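Amorpha-4,11-diene synthase (Artemisia annua, PDB 4GAX) probably cyclises farnesyl diphosphate to a sesquiterpene with release of diphosphate, as a plant class I terpene synthase. Local coordinates at residues A[55-58]-A[59-63]; A[156-159]-A[160-164]; A[284-287]-A[288-292]; A[323-326]-A[327-331]. All coordinates share one frame; numbering follows the deposited sequence.

Interaction 1: residues A[55-58]-A[59-63]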
loop_
_atom_site.group_PDB
_atom_site.type_symbol
_atom_site.label_atom_id
_atom_site.label_comp_id
_atom_site.label_asym_id
_atom_site.label_seq_id
_atom_site.Cartn_x
_atom_site.Cartn_y
_atom_site.Cartn_z
ATOM N N ILE A 55 -30.601 1.904 -7.180
ATOM C CA ILE A 55 -30.402 0.495 -6.867
ATOM C C ILE A 55 -29.389 0.386 -5.736
ATOM O O ILE A 55 -29.617 -0.309 -4.746
ATOM C CB ILE A 55 -29.879 -0.291 -8.091
ATOM C CG1 ILE A 55 -30.963 -0.404 -9.169
ATOM C CG2 ILE A 55 -29.403 -1.684 -7.683
ATOM C CD1 ILE A 55 -32.051 -1.410 -8.849
ATOM N N VAL A 56 -28.283 1.104 -5.881
ATOM C CA VAL A 56 -27.198 1.036 -4.925
ATOM C C VAL A 56 -27.626 1.576 -3.560
ATOM O O VAL A 56 -27.212 1.061 -2.520
ATOM C CB VAL A 56 -25.944 1.761 -5.466
ATOM C CG1 VAL A 56 -25.281 2.601 -4.394
ATOM C CG2 VAL A 56 -24.964 0.753 -6.051
ATOM N N LYS A 57 -28.477 2.596 -3.567
ATOM C CA LYS A 57 -28.932 3.216 -2.325
ATOM C C LYS A 57 -29.717 2.219 -1.471
ATOM O O LYS A 57 -29.465 2.074 -0.268
ATOM C CB LYS A 57 -29.772 4.465 -2.630
ATOM C CG LYS A 57 -30.240 5.232 -1.403
ATOM C CD LYS A 57 -30.761 6.621 -1.768
ATOM C CE LYS A 57 -32.035 6.554 -2.599
ATOM N NZ LYS A 57 -32.500 7.911 -3.010
ATOM N N ASP A 58 -30.649 1.513 -2.104
ATOM C CA ASP A 58 -31.464 0.520 -1.410
ATOM C C ASP A 58 -30.666 -0.717 -0.986
ATOM O O ASP A 58 -30.944 -1.324 0.059
ATOM C CB ASP A 58 -32.659 0.131 -2.271
ATOM C CG ASP A 58 -33.484 1.339 -2.681
ATOM O OD1 ASP A 58 -33.749 2.203 -1.815
ATOM O OD2 ASP A 58 -33.851 1.431 -3.872
ATOM N N LEU A 59 -29.677 -1.095 -1.791
ATOM C CA LEU A 59 -28.772 -2.168 -1.390
ATOM C C LEU A 59 -28.030 -1.782 -0.116
ATOM O O LEU A 59 -27.890 -2.595 0.798
ATOM C CB LEU A 59 -27.765 -2.477 -2.495
ATOM C CG LEU A 59 -28.322 -3.228 -3.708
ATOM C CD1 LEU A 59 -27.259 -3.309 -4.799
ATOM C CD2 LEU A 59 -28.793 -4.626 -3.313
ATOM N N LYS A 60 -27.556 -0.539 -0.072
ATOM C CA LYS A 60 -26.864 0.007 1.096
ATOM C C LYS A 60 -27.671 -0.124 2.382
ATOM O O LYS A 60 -27.131 -0.500 3.428
ATOM C CB LYS A 60 -26.521 1.484 0.873
ATOM C CG LYS A 60 -25.051 1.736 0.620
ATOM C CD LYS A 60 -24.789 2.236 -0.790
ATOM C CE LYS A 60 -24.673 3.750 -0.823
ATOM N NZ LYS A 60 -24.431 4.302 0.540
ATOM N N LYS A 61 -28.961 0.187 2.301
ATOM C CA LYS A 61 -29.837 0.112 3.467
ATOM C C LYS A 61 -30.042 -1.326 3.940
ATOM O O LYS A 61 -30.190 -1.581 5.139
ATOM C CB LYS A 61 -31.198 0.733 3.156
ATOM C CG LYS A 61 -31.135 2.134 2.571
ATOM C CD LYS A 61 -32.535 2.728 2.477
ATOM C CE LYS A 61 -32.560 3.970 1.600
ATOM N NZ LYS A 61 -33.352 3.736 0.355
ATOM N N GLU A 62 -30.102 -2.266 3.005
ATOM C CA GLU A 62 -30.239 -3.669 3.381
ATOM C C GLU A 62 -28.990 -4.106 4.145
ATOM O O GLU A 62 -29.077 -4.831 5.136
ATOM C CB GLU A 62 -30.403 -4.557 2.146
ATOM C CG GLU A 62 -31.603 -4.241 1.278
ATOM C CD GLU A 62 -31.741 -5.219 0.119
ATOM O OE1 GLU A 62 -31.479 -6.429 0.327
ATOM O OE2 GLU A 62 -32.097 -4.779 -0.999
ATOM N N VAL A 63 -27.824 -3.674 3.672
ATOM C CA VAL A 63 -26.567 -4.016 4.338
ATOM C C VAL A 63 -26.434 -3.352 5.713
ATOM O O VAL A 63 -25.931 -3.967 6.661
ATOM C CB VAL A 63 -25.343 -3.670 3.456
ATOM C CG1 VAL A 63 -24.028 -3.979 4.190
ATOM C CG2 VAL A 63 -25.412 -4.454 2.139
#
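Ile55, Val56, Lys57 and Asp58 pass their carbonyl oxygens in turn to the amides of Leu59, Lys60, Lys61 and Glu62, an unbroken run of i to i+4 alpha-helical bonds. The surface of this helix shows how an i, i+3 salt bridge is assembled. Lys61 NZ lies 2.7 Å from Asp58 OD1 and meets that oxygen nearly in line with its C-O bond. The lysine chain is extended until its last torsion (chi4 113°), which turns the ammonium group back to the carboxylate. Asp58 OD2 accepts from Gln54 NE2, so both carboxylate oxygens are engaged, which probably limits rotation of the group. With an alanine here, Lys61 NZ would probably lose its anionic mate and swing loose, and Gln54 would lose an acceptor. Lys57 runs alongside Lys61, its CG 3.9 Å from Lys61 NZ; Lys57 NZ makes a weak hydrogen bond to Gln54 OE1, and the two ammonium nitrogens stay 5.4 Å apart, their repulsion probably eased by the aspartate. Elsewhere round the helix the contacts are apolar: Ile55 CG2 sits 3.9 Å from Leu59 CD1, and Val56 CG1 approaches Lys60 CD to 3.7 Å. Ile55, Val56 and Leu59 rest on helix 238-269, where Thr239 also bonds Glu62 OE1, while Lys60 reaches Leu95 and Phe96 of a loop; helix 52-71 is thereby laid against helix 238-269.

Interaction 2: residues A[156-159]-A[160-164]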
loop_
_atom_site.group_PDB
_atom_site.type_symbol
_atom_site.label_atom_id
_atom_site.label_comp_id
_atom_site.label_asym_id
_atom_site.label_seq_id
_atom_site.Cartn_x
_atom_site.Cartn_y
_atom_site.Cartn_z
ATOM N N HIS A 156 -11.011 -28.803 8.595
ATOM C CA HIS A 156 -11.888 -27.672 8.339
ATOM C C HIS A 156 -11.146 -26.572 7.591
ATOM O O HIS A 156 -10.488 -25.722 8.203
ATOM C CB HIS A 156 -12.460 -27.110 9.636
ATOM C CG HIS A 156 -13.327 -25.910 9.427
ATOM N ND1 HIS A 156 -13.323 -24.826 10.279
ATOM C CD2 HIS A 156 -14.215 -25.615 8.447
ATOM C CE1 HIS A 156 -14.175 -23.919 9.838
ATOM N NE2 HIS A 156 -14.729 -24.370 8.728
ATOM N N VAL A 157 -11.274 -26.579 6.269
ATOM C CA VAL A 157 -10.516 -25.669 5.420
ATOM C C VAL A 157 -10.714 -24.201 5.774
ATOM O O VAL A 157 -9.740 -23.452 5.899
ATOM C CB VAL A 157 -10.854 -25.866 3.933
ATOM C CG1 VAL A 157 -9.950 -24.996 3.066
ATOM C CG2 VAL A 157 -10.711 -27.329 3.554
ATOM N N GLU A 158 -11.967 -23.779 5.938
ATOM C CA GLU A 158 -12.231 -22.366 6.204
ATOM C C GLU A 158 -11.551 -21.889 7.493
ATOM O O GLU A 158 -11.040 -20.772 7.557
ATOM C CB GLU A 158 -13.732 -22.074 6.257
ATOM C CG GLU A 158 -14.046 -20.599 6.045
ATOM C CD GLU A 158 -15.475 -20.234 6.407
ATOM O OE1 GLU A 158 -16.262 -21.149 6.742
ATOM O OE2 GLU A 158 -15.807 -19.029 6.362
ATOM N N GLY A 159 -11.542 -22.742 8.513
ATOM C CA GLY A 159 -10.898 -22.411 9.767
ATOM C C GLY A 159 -9.393 -22.363 9.612
ATOM O O GLY A 159 -8.735 -21.506 10.210
ATOM N N LEU A 160 -8.846 -23.293 8.829
ATOM C CA LEU A 160 -7.402 -23.368 8.619
ATOM C C LEU A 160 -6.941 -22.114 7.914
ATOM O O LEU A 160 -5.918 -21.522 8.263
ATOM C CB LEU A 160 -7.035 -24.566 7.746
ATOM C CG LEU A 160 -6.592 -25.843 8.436
ATOM C CD1 LEU A 160 -6.203 -26.892 7.393
ATOM C CD2 LEU A 160 -5.443 -25.538 9.367
ATOM N N LEU A 161 -7.703 -21.727 6.896
ATOM C CA LEU A 161 -7.429 -20.503 6.160
ATOM C C LEU A 161 -7.526 -19.264 7.030
ATOM O O LEU A 161 -6.703 -18.357 6.895
ATOM C CB LEU A 161 -8.382 -20.372 4.970
ATOM C CG LEU A 161 -7.849 -20.773 3.603
ATOM C CD1 LEU A 161 -8.964 -20.596 2.578
ATOM C CD2 LEU A 161 -6.630 -19.915 3.249
ATOM N N GLU A 162 -8.533 -19.197 7.903
ATOM C CA GLU A 162 -8.661 -18.038 8.788
ATOM C C GLU A 162 -7.455 -17.931 9.713
ATOM O O GLU A 162 -6.993 -16.826 10.037
ATOM C CB GLU A 162 -9.952 -18.093 9.627
ATOM C CG GLU A 162 -11.237 -17.845 8.847
ATOM C CD GLU A 162 -12.488 -17.877 9.737
ATOM O OE1 GLU A 162 -12.395 -18.334 10.903
ATOM O OE2 GLU A 162 -13.563 -17.433 9.271
ATOM N N LEU A 163 -6.948 -19.078 10.151
ATOM C CA LEU A 163 -5.796 -19.088 11.051
ATOM C C LEU A 163 -4.542 -18.641 10.310
ATOM O O LEU A 163 -3.745 -17.842 10.825
ATOM C CB LEU A 163 -5.600 -20.494 11.639
ATOM C CG LEU A 163 -4.319 -20.711 12.448
ATOM C CD1 LEU A 163 -4.247 -19.789 13.677
ATOM C CD2 LEU A 163 -4.247 -22.184 12.875
ATOM N N TYR A 164 -4.375 -19.149 9.094
ATOM C CA TYR A 164 -3.255 -18.747 8.258
ATOM C C TYR A 164 -3.257 -17.218 8.080
ATOM O O TYR A 164 -2.236 -16.552 8.282
ATOM C CB TYR A 164 -3.314 -19.465 6.912
ATOM C CG TYR A 164 -2.373 -18.888 5.875
ATOM C CD1 TYR A 164 -1.034 -19.270 5.824
ATOM C CD2 TYR A 164 -2.827 -17.959 4.939
ATOM C CE1 TYR A 164 -0.157 -18.717 4.850
ATOM C CE2 TYR A 164 -1.965 -17.407 3.975
ATOM C CZ TYR A 164 -0.641 -17.788 3.936
ATOM O OH TYR A 164 0.191 -17.232 2.976
#
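Leu160 donates its amide to His156 O (3.0 Å), the first turn of a helix for which His156 is the N-cap residue. The imidazole of that histidine is poorly ordered and its position uncertain; as modelled, one face lies over Gly159 N, offset toward the rim. Leu160 itself turns its side chain to Ile191 of helix 175-194. Next, Leu161 N reaches Val157 O at 2.8 Å in a nearly straight bond (170°), and its side chain joins that of Val157 against Ile206 of helix 200-211. Glu162 continues the ladder through its N to Glu158 O (3.0 Å). Because its CG stands beside the backbone N (chi1 -72°), that methylene comes within 3.2 Å of Glu158 O before the chain runs on, extended, to the carboxylate. Glu158 takes the other course, with CG opposite its own N (chi1 -160°), and the two acids converge until OE2 of Glu158 is 4.0 Å from OE2 of Glu162. Leu163 N then bonds Gly159 O (3.0 Å), and Tyr164 N closes on Leu160 O. Two glutamates one turn apart would repel if left alone; here Arg119 NH2 forms a salt bridge with OE2 of each, and Lys82 makes a long, weak ion pair with Glu158. As a shared counterion, the arginine probably offsets the repulsion and favours the ionised form of both carboxylates.

Interaction 3: residues A[284-287]-A[288-292]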
loop_
_atom_site.group_PDB
_atom_site.type_symbol
_atom_site.label_atom_id
_atom_site.label_comp_id
_atom_site.label_asym_id
_atom_site.label_seq_id
_atom_site.Cartn_x
_atom_site.Cartn_y
_atom_site.Cartn_z
ATOM N N GLU A 284 2.110 4.429 -14.170
ATOM C CA GLU A 284 2.853 3.859 -13.054
ATOM C C GLU A 284 2.833 4.734 -11.794
ATOM O O GLU A 284 2.715 4.228 -10.676
ATOM C CB GLU A 284 4.288 3.554 -13.500
ATOM C CG GLU A 284 4.388 2.382 -14.503
ATOM C CD GLU A 284 3.887 2.704 -15.927
ATOM O OE1 GLU A 284 3.733 3.897 -16.286
ATOM O OE2 GLU A 284 3.641 1.748 -16.700
ATOM N N CYS A 285 2.931 6.048 -11.958
ATOM C CA CYS A 285 2.889 6.933 -10.788
ATOM C C CYS A 285 1.493 6.898 -10.182
ATOM O O CYS A 285 1.330 6.878 -8.962
ATOM C CB CYS A 285 3.253 8.366 -11.172
ATOM S SG CYS A 285 4.953 8.548 -11.803
ATOM N N TYR A 286 0.482 6.896 -11.041
ATOM C CA TYR A 286 -0.900 6.828 -10.563
ATOM C C TYR A 286 -1.186 5.522 -9.802
ATOM O O TYR A 286 -1.842 5.536 -8.762
ATOM C CB TYR A 286 -1.893 6.983 -11.727
ATOM C CG TYR A 286 -3.310 6.853 -11.238
ATOM C CD1 TYR A 286 -4.115 5.790 -11.623
ATOM C CD2 TYR A 286 -3.827 7.778 -10.352
ATOM C CE1 TYR A 286 -5.429 5.664 -11.127
ATOM C CE2 TYR A 286 -5.121 7.667 -9.852
ATOM C CZ TYR A 286 -5.917 6.604 -10.246
ATOM O OH TYR A 286 -7.198 6.498 -9.737
ATOM N N PHE A 287 -0.680 4.399 -10.319
ATOM C CA PHE A 287 -0.939 3.094 -9.706
ATOM C C PHE A 287 -0.364 3.064 -8.301
ATOM O O PHE A 287 -0.973 2.540 -7.372
ATOM C CB PHE A 287 -0.359 1.951 -10.563
ATOM C CG PHE A 287 -0.858 0.583 -10.168
ATOM C CD1 PHE A 287 -2.178 0.217 -10.408
ATOM C CD2 PHE A 287 -0.011 -0.333 -9.556
ATOM C CE1 PHE A 287 -2.654 -1.045 -10.030
ATOM C CE2 PHE A 287 -0.477 -1.599 -9.185
ATOM C CZ PHE A 287 -1.798 -1.952 -9.417
ATOM N N TRP A 288 0.807 3.659 -8.145
ATOM C CA TRP A 288 1.422 3.791 -6.832
ATOM C C TRP A 288 0.565 4.680 -5.917
ATOM O O TRP A 288 0.306 4.333 -4.743
ATOM C CB TRP A 288 2.820 4.367 -7.037
ATOM C CG TRP A 288 3.750 4.306 -5.890
ATOM C CD1 TRP A 288 3.440 4.170 -4.569
ATOM C CD2 TRP A 288 5.175 4.394 -5.964
ATOM N NE1 TRP A 288 4.592 4.171 -3.814
ATOM C CE2 TRP A 288 5.670 4.306 -4.650
ATOM C CE3 TRP A 288 6.083 4.544 -7.015
ATOM C CZ2 TRP A 288 7.039 4.349 -4.358
ATOM C CZ3 TRP A 288 7.453 4.585 -6.723
ATOM C CH2 TRP A 288 7.910 4.495 -5.403
ATOM N N ALA A 289 0.107 5.820 -6.440
ATOM C CA ALA A 289 -0.751 6.704 -5.644
ATOM C C ALA A 289 -2.047 5.973 -5.278
ATOM O O ALA A 289 -2.583 6.117 -4.159
ATOM C CB ALA A 289 -1.067 7.981 -6.406
ATOM N N LEU A 290 -2.538 5.175 -6.227
ATOM C CA LEU A 290 -3.784 4.436 -6.053
ATOM C C LEU A 290 -3.686 3.447 -4.895
ATOM O O LEU A 290 -4.695 3.086 -4.286
ATOM C CB LEU A 290 -4.131 3.699 -7.347
ATOM C CG LEU A 290 -5.446 2.916 -7.361
ATOM C CD1 LEU A 290 -6.631 3.800 -6.936
ATOM C CD2 LEU A 290 -5.683 2.313 -8.740
ATOM N N ALA A 291 -2.463 3.027 -4.582
ATOM C CA ALA A 291 -2.239 2.099 -3.469
ATOM C C ALA A 291 -2.419 2.733 -2.101
ATOM O O ALA A 291 -2.880 2.073 -1.156
ATOM C CB ALA A 291 -0.849 1.465 -3.574
ATOM N N SER A 292 -2.076 4.017 -1.975
ATOM C CA SER A 292 -2.129 4.676 -0.665
ATOM C C SER A 292 -3.533 4.596 -0.085
ATOM O O SER A 292 -3.731 4.057 1.011
ATOM C CB SER A 292 -1.665 6.138 -0.744
ATOM O OG SER A 292 -2.510 6.898 -1.603
#
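Leu290 lies against Tyr286 and, more loosely, near Phe287, the residues four and three positions before it on the same helix. Its amide bonds Tyr286 O at 2.7 Å, and its CB lies over one face of the Tyr286 ring. With CG turned away from its own N (chi1 -177°), Leu290 divides its branches: CD1 is 3.9 Å from Tyr286 OH, whereas CD2 comes 4.1 Å from Tyr286 CE1 and 4.4 Å from Phe287 CD1. Phe287 sends its ring onward to meet Tyr549 edge-to-face, and Tyr286 OH bonds Glu258, which probably steadies the outer end of that ring. Trp288, whose N bonds Glu284 O, carries its indole in another direction, to Phe531 of helix 519-535. Further along, the bonding pattern changes: Ala291 N makes only a weak bond to Phe287 O (3.2 Å), while Ala289 O collects two donors from Ser292, its N and its OG. A short helix with large side chains on several sides, packed against helices 238-269, 299-322, 519-535 and 547-557, illustrates the crowded interior of the all-alpha class I terpene synthase fold.

Interaction 4: residues A[323-326]-A[327-331]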
loop_
_atom_site.group_PDB
_atom_site.type_symbol
_atom_site.label_atom_id
_atom_site.label_comp_id
_atom_site.label_asym_id
_atom_site.label_seq_id
_atom_site.Cartn_x
_atom_site.Cartn_y
_atom_site.Cartn_z
ATOM N N GLY A 323 22.796 14.672 -14.041
ATOM C CA GLY A 323 23.429 15.909 -13.606
ATOM C C GLY A 323 24.862 15.794 -13.110
ATOM O O GLY A 323 25.202 14.879 -12.358
ATOM N N THR A 324 25.709 16.721 -13.550
ATOM C CA THR A 324 27.059 16.857 -13.001
ATOM C C THR A 324 26.956 17.439 -11.595
ATOM O O THR A 324 25.940 18.042 -11.246
ATOM C CB THR A 324 27.900 17.833 -13.826
ATOM O OG1 THR A 324 27.457 19.167 -13.556
ATOM C CG2 THR A 324 27.753 17.550 -15.309
ATOM N N TYR A 325 28.014 17.290 -10.805
ATOM C CA TYR A 325 28.026 17.789 -9.429
ATOM C C TYR A 325 27.656 19.276 -9.308
ATOM O O TYR A 325 26.829 19.648 -8.468
ATOM C CB TYR A 325 29.384 17.512 -8.763
ATOM C CG TYR A 325 29.575 18.191 -7.423
ATOM C CD1 TYR A 325 29.064 17.636 -6.252
ATOM C CD2 TYR A 325 30.274 19.388 -7.327
ATOM C CE1 TYR A 325 29.244 18.263 -5.026
ATOM C CE2 TYR A 325 30.456 20.018 -6.112
ATOM C CZ TYR A 325 29.941 19.455 -4.967
ATOM O OH TYR A 325 30.131 20.094 -3.763
ATOM N N GLU A 326 28.254 20.121 -10.147
ATOM C CA GLU A 326 27.993 21.556 -10.069
ATOM C C GLU A 326 26.540 21.875 -10.397
ATOM O O GLU A 326 25.950 22.782 -9.801
ATOM C CB GLU A 326 28.925 22.356 -10.987
ATOM C CG GLU A 326 30.360 22.454 -10.499
ATOM C CD GLU A 326 31.149 21.180 -10.751
ATOM O OE1 GLU A 326 30.669 20.326 -11.528
ATOM O OE2 GLU A 326 32.250 21.030 -10.174
ATOM N N GLU A 327 25.972 21.135 -11.347
ATOM C CA GLU A 327 24.580 21.328 -11.749
ATOM C C GLU A 327 23.640 20.941 -10.599
ATOM O O GLU A 327 22.692 21.658 -10.277
ATOM C CB GLU A 327 24.269 20.493 -13.000
ATOM C CG GLU A 327 24.993 20.945 -14.289
ATOM C CD GLU A 327 24.819 19.957 -15.442
ATOM O OE1 GLU A 327 24.414 18.795 -15.194
ATOM O OE2 GLU A 327 25.078 20.340 -16.603
ATOM N N LEU A 328 23.919 19.796 -9.988
ATOM C CA LEU A 328 23.130 19.315 -8.864
ATOM C C LEU A 328 23.191 20.263 -7.665
ATOM O O LEU A 328 22.177 20.508 -7.005
ATOM C CB LEU A 328 23.580 17.906 -8.467
ATOM C CG LEU A 328 23.293 16.830 -9.515
ATOM C CD1 LEU A 328 23.609 15.436 -8.973
ATOM C CD2 LEU A 328 21.842 16.906 -9.973
ATOM N N LYS A 329 24.378 20.802 -7.396
ATOM C CA LYS A 329 24.561 21.787 -6.332
ATOM C C LYS A 329 23.651 23.000 -6.525
ATOM O O LYS A 329 22.992 23.449 -5.583
ATOM C CB LYS A 329 26.025 22.252 -6.271
ATOM C CG LYS A 329 26.278 23.326 -5.228
ATOM C CD LYS A 329 27.009 22.772 -4.011
ATOM C CE LYS A 329 28.524 22.922 -4.149
ATOM N NZ LYS A 329 29.071 24.052 -3.341
ATOM N N ILE A 330 23.628 23.529 -7.749
ATOM C CA ILE A 330 22.769 24.661 -8.091
ATOM C C ILE A 330 21.276 24.307 -7.978
ATOM O O ILE A 330 20.476 25.090 -7.457
ATOM C CB ILE A 330 23.052 25.155 -9.522
ATOM C CG1 ILE A 330 24.489 25.661 -9.644
ATOM C CG2 ILE A 330 22.094 26.266 -9.902
ATOM C CD1 ILE A 330 24.894 26.013 -11.065
ATOM N N PHE A 331 20.896 23.140 -8.483
ATOM C CA PHE A 331 19.491 22.736 -8.426
ATOM C C PHE A 331 19.015 22.618 -6.973
ATOM O O PHE A 331 17.900 23.034 -6.639
ATOM C CB PHE A 331 19.262 21.427 -9.195
ATOM C CG PHE A 331 17.803 21.084 -9.398
ATOM C CD1 PHE A 331 17.088 21.627 -10.460
ATOM C CD2 PHE A 331 17.150 20.222 -8.529
ATOM C CE1 PHE A 331 15.732 21.305 -10.653
ATOM C CE2 PHE A 331 15.791 19.894 -8.716
ATOM C CZ PHE A 331 15.088 20.444 -9.781
#
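Thr324 and Glu327 form a capping box at the start of helix 325-337, a reciprocal pair of bonds between backbone N-H groups and side-chain oxygens. The tighter limb runs from Thr324 N to Glu327 OE1 (2.9 Å), the donor standing 44° out of the carboxylate plane. The return limb is weak: Thr324 OG1, held between its backbone N and carbonyl carbon at chi1 74°, accepts from Glu327 N at 3.3 Å. Tyr349 OH also bonds Glu327 OE1, so this oxygen is gripped twice. An alanine in place of Glu327 would probably leave Thr324 N and Tyr349 OH without this acceptor and let the helix start fray. Packing is close on the inner side of the turn. Leu328 N bonds Thr324 O at 3.0 Å, and the leucine side chain lies against helices 374-399 and 299-322, touching Ile318 and Tyr319 within the DDxxD sequence that binds magnesium in this family. A CB on Gly323 would clash with Leu328 CD2. The outer side is looser: Glu326 and Lys329 are exposed, and Glu326 CD lies at the edge of the Tyr325 ring, which also rests on Met392 and Asn399 of helix 374-399. Lys329 runs beside Tyr325, folding through bent torsions along the phenol: Lys329 CE approaches Tyr325 OH to 3.3 Å, while Lys329 NZ stands farther off at 4.1 Å.

Followed from the N terminus, the four contacts come strictly in series, each closing no more than a turn or two of a single helix; none nests in or crosses another. Interactions 1 and 2 belong to the N-terminal terpene synthase domain, their nearest atoms about 17 Å apart; helix 157-167 of interaction 2 packs on helices 175-194 and 200-211. Interactions 3 and 4 belong to the metal-binding domain. Interaction 3 lies deepest, its centre about 9 Å from the centre of the chain, whereas interactions 1 and 4 sit on opposite sides of that point, about 58 Å between their own centres. Helix 238-269 touches interactions 1 and 3, and helix 299-322 borders 3 and 4.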